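Local coordinates for protein acyl-CoA dehydrogenase (Bacillus anthracis, PDB 3OWA) that probably catalyses the FAD-dependent alpha,beta-dehydrogenation of acyl-CoA thioesters, the first oxidation step in fatty-acid breakdown, at residues 288-292 and 589-594; 310-314 and 378-382. All blocks are in the same frame, centred on the assembly; numbering follows the deposited sequence.

Overall arrangement
Helix 257-293 and helix 578-592 meet in contact 1, helix 305-336 and helix 358-383 in contact 2. The two centres lie about 11 Å apart, and Leu311 bridges them: its CD1 comes to 3.4 Å from Leu590 CD2, while its CD2 packs against Ile382 in contact 2. Contact 1 is only partly buried, with a small apolar floor and a polar side where one helix ends. Contact 2 lies deeper and combines a salt bridge with apolar packing of selenomethionine, leucine and isoleucine. It also reaches both the FAD and the second subunit, whereas in contact 1 both segments are touched by protein atoms of their own chain alone.

Contact 1 of 2, residues 288-292 and 589-594; sequences AQYAN and ILEDER
The methyl group CB of Ala288 packs 3.8 Å from Ile589 CG2, and it also faces the backbone where helix 578-592 ends, 4.1 Å from Glu593 CA. The small side chain permits a close backbone approach: the CA atoms of Ala288 and Glu593 are only 5.2 Å apart. One residue on, Gln289 lies at the outer side of the interface. Its CG touches Glu593 twice, 3.9 Å from the backbone O and 4.0 Å from CB; the two side chains cross at about a right angle, and the amide end of Gln289 takes no part. A single methyl of Leu590, CD2, bears on both alanines of the helical face, 3.8 Å from Ala288 O and 4.1 Å from Ala291 CB, and lies by the Asn292 side chain as well. Ala302 and Ile307 also touch Ala291. Asn292 finishes the helical face by placing its amide between the Leu590 carbonyl and the carboxylate of Glu593. Its CB is 3.5 Å from Glu593 OE1, and the amide and carboxylate planes are nearly coplanar, 30° apart. Glu593 gets there with CG anti to its carbonyl carbon (chi1 -68°) and an extended chain beyond, which runs beside helix 257-293. It is the first residue to leave helical geometry, with a positive phi of 51°, and this left-handed backbone conformation turns the chain at the helix terminus. The contact thus docks the C-terminal end of helix 578-592, part of the extra C-terminal region of this long chain, onto the last turn of the bundle helix 257-293, which leads into the short hairpin 295-296/299-300 beside the FAD, an addition reminiscent of the very-long-chain acyl-CoA dehydrogenases.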
ATOM      1  N   ALA A 288       7.545 -10.108  13.999  1.00 31.88           N
ATOM      2  CA  ALA A 288       7.262 -11.177  14.947  1.00 33.89           C
ATOM      3  C   ALA A 288       7.993 -10.871  16.235  1.00 35.14           C
ATOM      4  O   ALA A 288       7.420 -11.028  17.317  1.00 37.32           O
ATOM      5  CB  ALA A 288       7.709 -12.521  14.387  1.00 32.70           C
ATOM      6  N   GLN A 289       9.231 -10.404  16.142  1.00 35.44           N
ATOM      7  CA  GLN A 289       9.968 -10.026  17.356  1.00 37.37           C
ATOM      8  C   GLN A 289       9.261  -8.869  18.071  1.00 36.46           C
ATOM      9  O   GLN A 289       9.134  -8.895  19.286  1.00 38.07           O
ATOM     10  CB  GLN A 289      11.420  -9.623  17.064  1.00 37.57           C
ATOM     11  CG  GLN A 289      12.245 -10.634  16.328  1.00 41.44           C
ATOM     12  CD  GLN A 289      13.645 -10.105  15.956  1.00 48.49           C
ATOM     13  OE1 GLN A 289      13.829  -8.939  15.563  1.00 49.82           O
ATOM     14  NE2 GLN A 289      14.634 -10.975  16.080  1.00 51.56           N
ATOM     15  N   TYR A 290       8.802  -7.867  17.320  1.00 35.06           N
ATOM     16  CA  TYR A 290       8.091  -6.739  17.922  1.00 33.89           C
ATOM     17  C   TYR A 290       6.800  -7.166  18.616  1.00 33.93           C
ATOM     18  O   TYR A 290       6.553  -6.747  19.740  1.00 33.96           O
ATOM     19  CB  TYR A 290       7.794  -5.619  16.894  1.00 32.45           C
ATOM     20  CG  TYR A 290       7.303  -4.396  17.592  1.00 32.03           C
ATOM     21  CD1 TYR A 290       5.931  -4.083  17.618  1.00 28.77           C
ATOM     22  CD2 TYR A 290       8.200  -3.558  18.284  1.00 33.81           C
ATOM     23  CE1 TYR A 290       5.470  -2.982  18.296  1.00 28.81           C
ATOM     24  CE2 TYR A 290       7.747  -2.429  18.956  1.00 32.26           C
ATOM     25  CZ  TYR A 290       6.378  -2.142  18.960  1.00 30.68           C
ATOM     26  OH  TYR A 290       5.908  -1.041  19.642  1.00 29.89           O
ATOM     27  N   ALA A 291       6.002  -8.007  17.954  1.00 34.01           N
ATOM     28  CA  ALA A 291       4.741  -8.509  18.508  1.00 34.90           C
ATOM     29  C   ALA A 291       4.917  -9.267  19.837  1.00 36.84           C
ATOM     30  O   ALA A 291       4.102  -9.107  20.741  1.00 37.19           O
ATOM     31  CB  ALA A 291       3.989  -9.390  17.496  1.00 33.62           C
ATOM     32  N   ASN A 292       5.984 -10.051  19.957  1.00 38.24           N
ATOM     33  CA  ASN A 292       6.307 -10.731  21.227  1.00 40.38           C
ATOM     34  C   ASN A 292       6.727  -9.788  22.360  1.00 41.27           C
ATOM     35  O   ASN A 292       6.568 -10.132  23.518  1.00 41.76           O
ATOM     36  CB  ASN A 292       7.414 -11.776  21.035  1.00 40.29           C
ATOM     37  CG  ASN A 292       6.912 -13.077  20.394  1.00 41.84           C
ATOM     38  OD1 ASN A 292       7.676 -13.778  19.738  1.00 44.47           O
ATOM     39  ND2 ASN A 292       5.648 -13.401  20.587  1.00 40.19           N
ATOM     40  N   ILE A 589       5.539 -18.963  13.710  1.00 40.65           N
ATOM     41  CA  ILE A 589       6.290 -17.742  13.396  1.00 40.00           C
ATOM     42  C   ILE A 589       6.693 -17.030  14.682  1.00 39.62           C
ATOM     43  O   ILE A 589       7.849 -16.662  14.845  1.00 39.96           O
ATOM     44  CB  ILE A 589       5.430 -16.804  12.532  1.00 39.11           C
ATOM     45  CG1 ILE A 589       5.291 -17.439  11.152  1.00 39.65           C
ATOM     46  CG2 ILE A 589       6.061 -15.358  12.481  1.00 38.55           C
ATOM     47  CD1 ILE A 589       4.260 -16.787  10.311  1.00 47.42           C
ATOM     48  N   LEU A 590       5.739 -16.881  15.603  1.00 40.02           N
ATOM     49  CA  LEU A 590       5.986 -16.206  16.872  1.00 42.04           C
ATOM     50  C   LEU A 590       6.888 -17.022  17.798  1.00 44.28           C
ATOM     51  O   LEU A 590       7.609 -16.455  18.616  1.00 44.18           O
ATOM     52  CB  LEU A 590       4.687 -15.889  17.591  1.00 41.17           C
ATOM     53  CG  LEU A 590       3.854 -14.829  16.892  1.00 43.35           C
ATOM     54  CD1 LEU A 590       2.405 -14.903  17.397  1.00 41.60           C
ATOM     55  CD2 LEU A 590       4.497 -13.433  17.088  1.00 40.68           C
ATOM     56  N   GLU A 591       6.839 -18.343  17.658  1.00 46.70           N
ATOM     57  CA  GLU A 591       7.726 -19.231  18.429  1.00 50.03           C
ATOM     58  C   GLU A 591       9.194 -19.084  17.979  1.00 50.18           C
ATOM     59  O   GLU A 591      10.086 -18.931  18.807  1.00 50.40           O
ATOM     60  CB  GLU A 591       7.250 -20.679  18.304  1.00 51.15           C
ATOM     61  CG  GLU A 591       8.197 -21.686  18.911  1.00 58.17           C
ATOM     62  CD  GLU A 591       8.208 -21.639  20.437  1.00 67.01           C
ATOM     63  OE1 GLU A 591       7.266 -22.196  21.055  1.00 71.44           O
ATOM     64  OE2 GLU A 591       9.161 -21.057  21.017  1.00 70.18           O
ATOM     65  N   ASP A 592       9.424 -19.116  16.666  1.00 50.65           N
ATOM     66  CA  ASP A 592      10.771 -18.973  16.082  1.00 52.01           C
ATOM     67  C   ASP A 592      11.231 -17.518  15.967  1.00 50.72           C
ATOM     68  O   ASP A 592      12.409 -17.259  15.780  1.00 51.28           O
ATOM     69  CB  ASP A 592      10.839 -19.664  14.705  1.00 51.94           C
ATOM     70  CG  ASP A 592      10.508 -21.174  14.773  1.00 58.28           C
ATOM     71  OD1 ASP A 592      10.631 -21.788  15.866  1.00 59.26           O
ATOM     72  OD2 ASP A 592      10.109 -21.751  13.727  1.00 63.29           O
ATOM     73  N   GLU A 593      10.293 -16.578  16.072  1.00 50.47           N
ATOM     74  CA  GLU A 593      10.555 -15.125  15.825  1.00 49.74           C
ATOM     75  C   GLU A 593      11.259 -14.849  14.501  1.00 47.83           C
ATOM     76  O   GLU A 593      12.189 -14.031  14.425  1.00 47.02           O
ATOM     77  CB  GLU A 593      11.317 -14.463  16.982  1.00 50.89           C
ATOM     78  CG  GLU A 593      10.517 -14.343  18.263  1.00 54.42           C
ATOM     79  CD  GLU A 593      11.257 -13.572  19.341  1.00 57.87           C
ATOM     80  OE1 GLU A 593      10.592 -12.809  20.068  1.00 57.85           O
ATOM     81  OE2 GLU A 593      12.498 -13.727  19.460  1.00 59.93           O
ATOM     82  N   ARG A 594      10.804 -15.544  13.466  0.58 47.06           N
ATOM     83  CA  ARG A 594      11.267 -15.332  12.107  0.58 46.12           C
ATOM     84  C   ARG A 594      10.371 -16.115  11.160  0.58 46.01           C
ATOM     85  O   ARG A 594       9.563 -16.951  11.589  0.58 45.94           O
ATOM     86  CB  ARG A 594      12.738 -15.756  11.931  0.58 46.40           C
ATOM     87  CG  ARG A 594      13.002 -17.247  12.184  0.58 48.34           C
ATOM     88  CD  ARG A 594      14.485 -17.606  12.079  0.58 49.37           C
ATOM     89  NE  ARG A 594      14.664 -19.056  11.975  0.58 50.30           N
ATOM     90  CZ  ARG A 594      14.660 -19.901  13.003  0.58 51.87           C
ATOM     91  NH1 ARG A 594      14.492 -19.461  14.245  0.58 52.33           N
ATOM     92  NH2 ARG A 594      14.818 -21.202  12.786  0.58 52.95           N
TER

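Contact 2 of 2, residues 310-314 and 378-382; sequences KLANM and EGVQI. With FAD (flavin-adenine dinucleotide), chain J.
Lys310 NZ is gripped by two carboxylates, Glu378 of the same chain and Glu412 of the second subunit. The NZ to Glu378 OE2 distance is 2.9 Å, a hydrogen-bonded salt bridge, and the ammonium approaches from above the carboxylate plane, 35° out of it. The lysine chain is extended through CE and bends only at the last torsion (chi4 -68°), which swings NZ round to OE2, the glutamate chain lying across it. The methylene part of the same lysine is apolar in its contacts: its CD lies 3.9 Å from Ile382 CG1, the two side chains passing in opposite directions. Ile382 CD1 meets two neighbours on the same side, 4.0 Å from the selenium SE of selenomethionine Met314 and 4.0 Å from Leu311 CD2. The SE atom also rests on Glu378 CB at 3.8 Å, and Ser287 of helix 257-293 borders this apolar group. The helix segments run antiparallel, 160° between their directions, with axes 10.7 Å apart at closest approach. Gln381 adds its CG beside Lys310, but its amide leads away to Arg402, Glu412 and the Arg405 carbonyl of the second subunit. The backbone carbonyl of Gln381 accepts a hydrogen bond from the FAD ribose, with 2.6 Å between O3B and Gln381 O. Two acidic partners would be expected to keep Lys310 protonated. The chemistry thus implies a polar seam that ties this helix pair to the dimer interface on one side of an apolar core, next to the turn of helix that holds the cofactor's adenosine ribose.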
ATOM      1  N   LYS A 310      -2.310 -11.048  10.613  1.00 32.75           N
ATOM      2  CA  LYS A 310      -1.397 -10.274   9.759  1.00 32.05           C
ATOM      3  C   LYS A 310      -0.100 -11.049   9.537  1.00 31.65           C
ATOM      4  O   LYS A 310       0.354 -11.184   8.411  1.00 31.65           O
ATOM      5  CB  LYS A 310      -1.079  -8.899  10.361  1.00 31.10           C
ATOM      6  CG  LYS A 310      -2.260  -7.970  10.518  1.00 32.52           C
ATOM      7  CD  LYS A 310      -1.782  -6.713  11.243  1.00 33.79           C
ATOM      8  CE  LYS A 310      -2.948  -5.787  11.615  1.00 34.60           C
ATOM      9  NZ  LYS A 310      -3.573  -5.189  10.356  1.00 30.75           N
ATOM     10  N   LEU A 311       0.493 -11.582  10.609  1.00 32.77           N
ATOM     11  CA  LEU A 311       1.716 -12.370  10.482  1.00 32.26           C
ATOM     12  C   LEU A 311       1.587 -13.582   9.583  1.00 33.28           C
ATOM     13  O   LEU A 311       2.510 -13.871   8.808  1.00 33.68           O
ATOM     14  CB  LEU A 311       2.291 -12.813  11.848  1.00 32.09           C
ATOM     15  CG  LEU A 311       2.980 -11.752  12.724  1.00 33.84           C
ATOM     16  CD1 LEU A 311       3.365 -12.327  14.055  1.00 34.24           C
ATOM     17  CD2 LEU A 311       4.276 -11.157  12.047  1.00 30.41           C
ATOM     18  N   ALA A 312       0.464 -14.294   9.679  1.00 33.32           N
ATOM     19  CA  ALA A 312       0.221 -15.469   8.845  1.00 33.67           C
ATOM     20  C   ALA A 312       0.049 -15.126   7.359  1.00 33.33           C
ATOM     21  O   ALA A 312       0.510 -15.882   6.496  1.00 32.57           O
ATOM     22  CB  ALA A 312      -1.010 -16.257   9.368  1.00 33.95           C
ATOM     23  N   ASN A 313      -0.632 -14.020   7.056  1.00 31.77           N
ATOM     24  CA  ASN A 313      -0.789 -13.594   5.684  1.00 32.77           C
ATOM     25  C   ASN A 313       0.574 -13.232   5.115  1.00 32.04           C
ATOM     26  O   ASN A 313       0.923 -13.633   4.010  1.00 32.92           O
ATOM     27  CB  ASN A 313      -1.733 -12.375   5.584  1.00 32.64           C
ATOM     28  CG  ASN A 313      -3.187 -12.728   5.829  1.00 36.37           C
ATOM     29  OD1 ASN A 313      -3.584 -13.874   5.691  1.00 38.11           O
ATOM     30  ND2 ASN A 313      -4.000 -11.707   6.185  1.00 34.15           N
HETATM   31  N   MSE A 314       1.360 -12.514   5.908  1.00 31.26           N
HETATM   32  CA  MSE A 314       2.686 -12.067   5.485  1.00 30.33           C
HETATM   33  C   MSE A 314       3.562 -13.274   5.172  1.00 31.60           C
HETATM   34  O   MSE A 314       4.216 -13.303   4.124  1.00 30.45           O
HETATM   35  CB  MSE A 314       3.346 -11.227   6.562  1.00 28.48           C
HETATM   36  CG  MSE A 314       2.644  -9.858   6.758  1.00 30.42           C
HETATM   37 SE   MSE A 314       3.128  -9.144   8.513  0.51 30.22          SE
HETATM   38  CE  MSE A 314       4.960  -8.664   8.162  1.00 32.05           C
ATOM     39  N   GLU A 378       2.033  -4.190   6.511  1.00 24.00           N
ATOM     40  CA  GLU A 378       1.459  -4.756   7.704  1.00 25.82           C
ATOM     41  C   GLU A 378       2.483  -4.681   8.811  1.00 25.88           C
ATOM     42  O   GLU A 378       2.134  -4.678   9.986  1.00 25.23           O
ATOM     43  CB  GLU A 378       1.030  -6.207   7.484  1.00 27.82           C
ATOM     44  CG  GLU A 378      -0.296  -6.322   6.608  1.00 31.73           C
ATOM     45  CD  GLU A 378      -1.530  -5.574   7.204  1.00 39.54           C
ATOM     46  OE1 GLU A 378      -2.532  -5.402   6.472  1.00 41.95           O
ATOM     47  OE2 GLU A 378      -1.502  -5.088   8.360  1.00 41.02           O
ATOM     48  N   GLY A 379       3.761  -4.652   8.434  1.00 25.62           N
ATOM     49  CA  GLY A 379       4.819  -4.551   9.459  1.00 25.65           C
ATOM     50  C   GLY A 379       4.775  -3.210  10.131  1.00 24.33           C
ATOM     51  O   GLY A 379       4.905  -3.081  11.338  1.00 23.94           O
ATOM     52  N   VAL A 380       4.560  -2.164   9.344  1.00 23.47           N
ATOM     53  CA  VAL A 380       4.351  -0.905   9.947  1.00 22.02           C
ATOM     54  C   VAL A 380       3.116  -0.903  10.872  1.00 23.30           C
ATOM     55  O   VAL A 380       3.192  -0.354  11.982  1.00 22.85           O
ATOM     56  CB  VAL A 380       4.149   0.215   8.831  1.00 21.72           C
ATOM     57  CG1 VAL A 380       3.630   1.468   9.474  1.00 20.15           C
ATOM     58  CG2 VAL A 380       5.499   0.475   8.079  1.00 21.67           C
ATOM     59  N   GLN A 381       1.972  -1.434  10.409  1.00 23.96           N
ATOM     60  CA  GLN A 381       0.753  -1.441  11.196  1.00 24.57           C
ATOM     61  C   GLN A 381       0.949  -2.213  12.514  1.00 25.90           C
ATOM     62  O   GLN A 381       0.485  -1.793  13.574  1.00 26.47           O
ATOM     63  CB  GLN A 381      -0.415  -2.090  10.423  1.00 25.39           C
ATOM     64  CG  GLN A 381      -1.778  -1.795  11.028  1.00 25.06           C
ATOM     65  CD  GLN A 381      -2.141  -0.321  10.851  1.00 26.30           C
ATOM     66  OE1 GLN A 381      -1.492   0.357  10.070  1.00 26.61           O
ATOM     67  NE2 GLN A 381      -3.148   0.197  11.611  1.00 27.28           N
ATOM     68  N   ILE A 382       1.626  -3.336  12.444  1.00 26.06           N
ATOM     69  CA  ILE A 382       1.936  -4.090  13.681  1.00 27.67           C
ATOM     70  C   ILE A 382       2.751  -3.250  14.705  1.00 28.53           C
ATOM     71  O   ILE A 382       2.572  -3.377  15.924  1.00 29.83           O
ATOM     72  CB  ILE A 382       2.719  -5.376  13.340  1.00 28.86           C
ATOM     73  CG1 ILE A 382       1.780  -6.431  12.770  1.00 26.34           C
ATOM     74  CG2 ILE A 382       3.396  -6.001  14.597  1.00 26.66           C
ATOM     75  CD1 ILE A 382       2.511  -7.561  12.100  1.00 28.41           C
TER
HETATM   76  PA  FAD J 601      -0.048   0.020  19.818  1.00 36.65           P
HETATM   77  O1A FAD J 601       1.131  -0.663  20.490  1.00 37.63           O
HETATM   78  O2A FAD J 601      -1.121   0.436  20.754  1.00 37.96           O
HETATM   79  O5B FAD J 601      -0.565  -0.978  18.695  1.00 35.90           O
HETATM   80  C5B FAD J 601       0.324  -1.817  18.014  1.00 38.00           C
HETATM   81  C4B FAD J 601      -0.451  -2.735  17.095  1.00 37.56           C
HETATM   82  O4B FAD J 601      -1.236  -3.625  17.881  1.00 37.21           O
HETATM   83  C3B FAD J 601      -1.407  -1.964  16.179  1.00 37.14           C
HETATM   84  O3B FAD J 601      -1.512  -2.663  14.970  1.00 36.51           O
HETATM   85  C2B FAD J 601      -2.735  -2.125  16.912  1.00 37.79           C
HETATM   86  O2B FAD J 601      -3.834  -2.042  16.047  1.00 37.75           O
HETATM   87  C1B FAD J 601      -2.596  -3.527  17.508  1.00 35.80           C
HETATM   88  N9A FAD J 601      -3.464  -3.723  18.692  1.00 39.13           N
HETATM   89  C8A FAD J 601      -3.402  -3.078  19.911  1.00 42.52           C
HETATM   90  N7A FAD J 601      -4.369  -3.578  20.730  1.00 40.88           N
HETATM   91  C5A FAD J 601      -5.030  -4.540  20.046  1.00 42.13           C
HETATM   92  C6A FAD J 601      -6.107  -5.366  20.365  1.00 43.81           C
HETATM   93  N6A FAD J 601      -6.787  -5.203  21.509  1.00 44.32           N
HETATM   94  N1A FAD J 601      -6.556  -6.262  19.416  1.00 43.69           N
HETATM   95  C2A FAD J 601      -5.969  -6.339  18.166  1.00 45.34           C
HETATM   96  N3A FAD J 601      -4.898  -5.522  17.868  1.00 41.34           N
HETATM   97  C4A FAD J 601      -4.457  -4.634  18.769  1.00 40.25           C
HETATM   98  N1  FAD J 601      -1.501  10.870  20.840  1.00 35.36           N
HETATM   99  C2  FAD J 601      -2.073  11.881  21.554  1.00 39.65           C
HETATM  100  O2  FAD J 601      -2.725  11.590  22.555  1.00 43.44           O
HETATM  101  N3  FAD J 601      -1.908  13.204  21.170  1.00 35.58           N
HETATM  102  C4  FAD J 601      -1.175  13.540  20.056  1.00 34.76           C
HETATM  103  O4  FAD J 601      -1.050  14.729  19.739  1.00 31.44           O
HETATM  104  C4X FAD J 601      -0.609  12.512  19.314  1.00 35.93           C
HETATM  105  N5  FAD J 601       0.136  12.799  18.181  1.00 36.47           N
HETATM  106  C5X FAD J 601       0.753  11.785  17.481  1.00 35.26           C
HETATM  107  C6  FAD J 601       1.570  12.098  16.389  1.00 32.00           C
HETATM  108  C7  FAD J 601       2.196  11.061  15.703  1.00 31.80           C
HETATM  109  C7M FAD J 601       3.056  11.368  14.497  1.00 33.38           C
HETATM  110  C8  FAD J 601       2.018   9.744  16.135  1.00 31.33           C
HETATM  111  C8M FAD J 601       2.656   8.582  15.438  1.00 33.10           C
HETATM  112  C9  FAD J 601       1.198   9.433  17.215  1.00 29.72           C
HETATM  113  C9A FAD J 601       0.583  10.456  17.913  1.00 32.96           C
HETATM  114  N10 FAD J 601      -0.229  10.153  18.998  1.00 34.64           N
HETATM  115  C10 FAD J 601      -0.779  11.178  19.719  1.00 35.05           C
HETATM  116  C1' FAD J 601      -0.421   8.738  19.471  1.00 34.51           C
HETATM  117  C2' FAD J 601      -1.016   7.869  18.335  1.00 41.11           C
HETATM  118  O2' FAD J 601      -2.327   8.230  17.857  1.00 39.90           O
HETATM  119  C3' FAD J 601      -0.833   6.384  18.697  1.00 39.21           C
HETATM  120  O3' FAD J 601       0.218   5.843  17.930  1.00 38.43           O
HETATM  121  C4' FAD J 601      -2.094   5.610  18.453  1.00 45.07           C
HETATM  122  O4' FAD J 601      -3.115   6.211  19.230  1.00 46.29           O
HETATM  123  C5' FAD J 601      -1.583   3.908  18.683  1.00 42.21           C
HETATM  124  O5' FAD J 601      -0.734   3.549  19.694  1.00 38.20           O
HETATM  125  P   FAD J 601       0.677   2.761  19.567  1.00 38.11           P
HETATM  126  O1P FAD J 601       1.406   3.486  18.455  1.00 36.68           O
HETATM  127  O2P FAD J 601       1.496   2.687  20.793  1.00 40.97           O
HETATM  128  O3P FAD J 601       0.381   1.323  18.972  1.00 39.66           O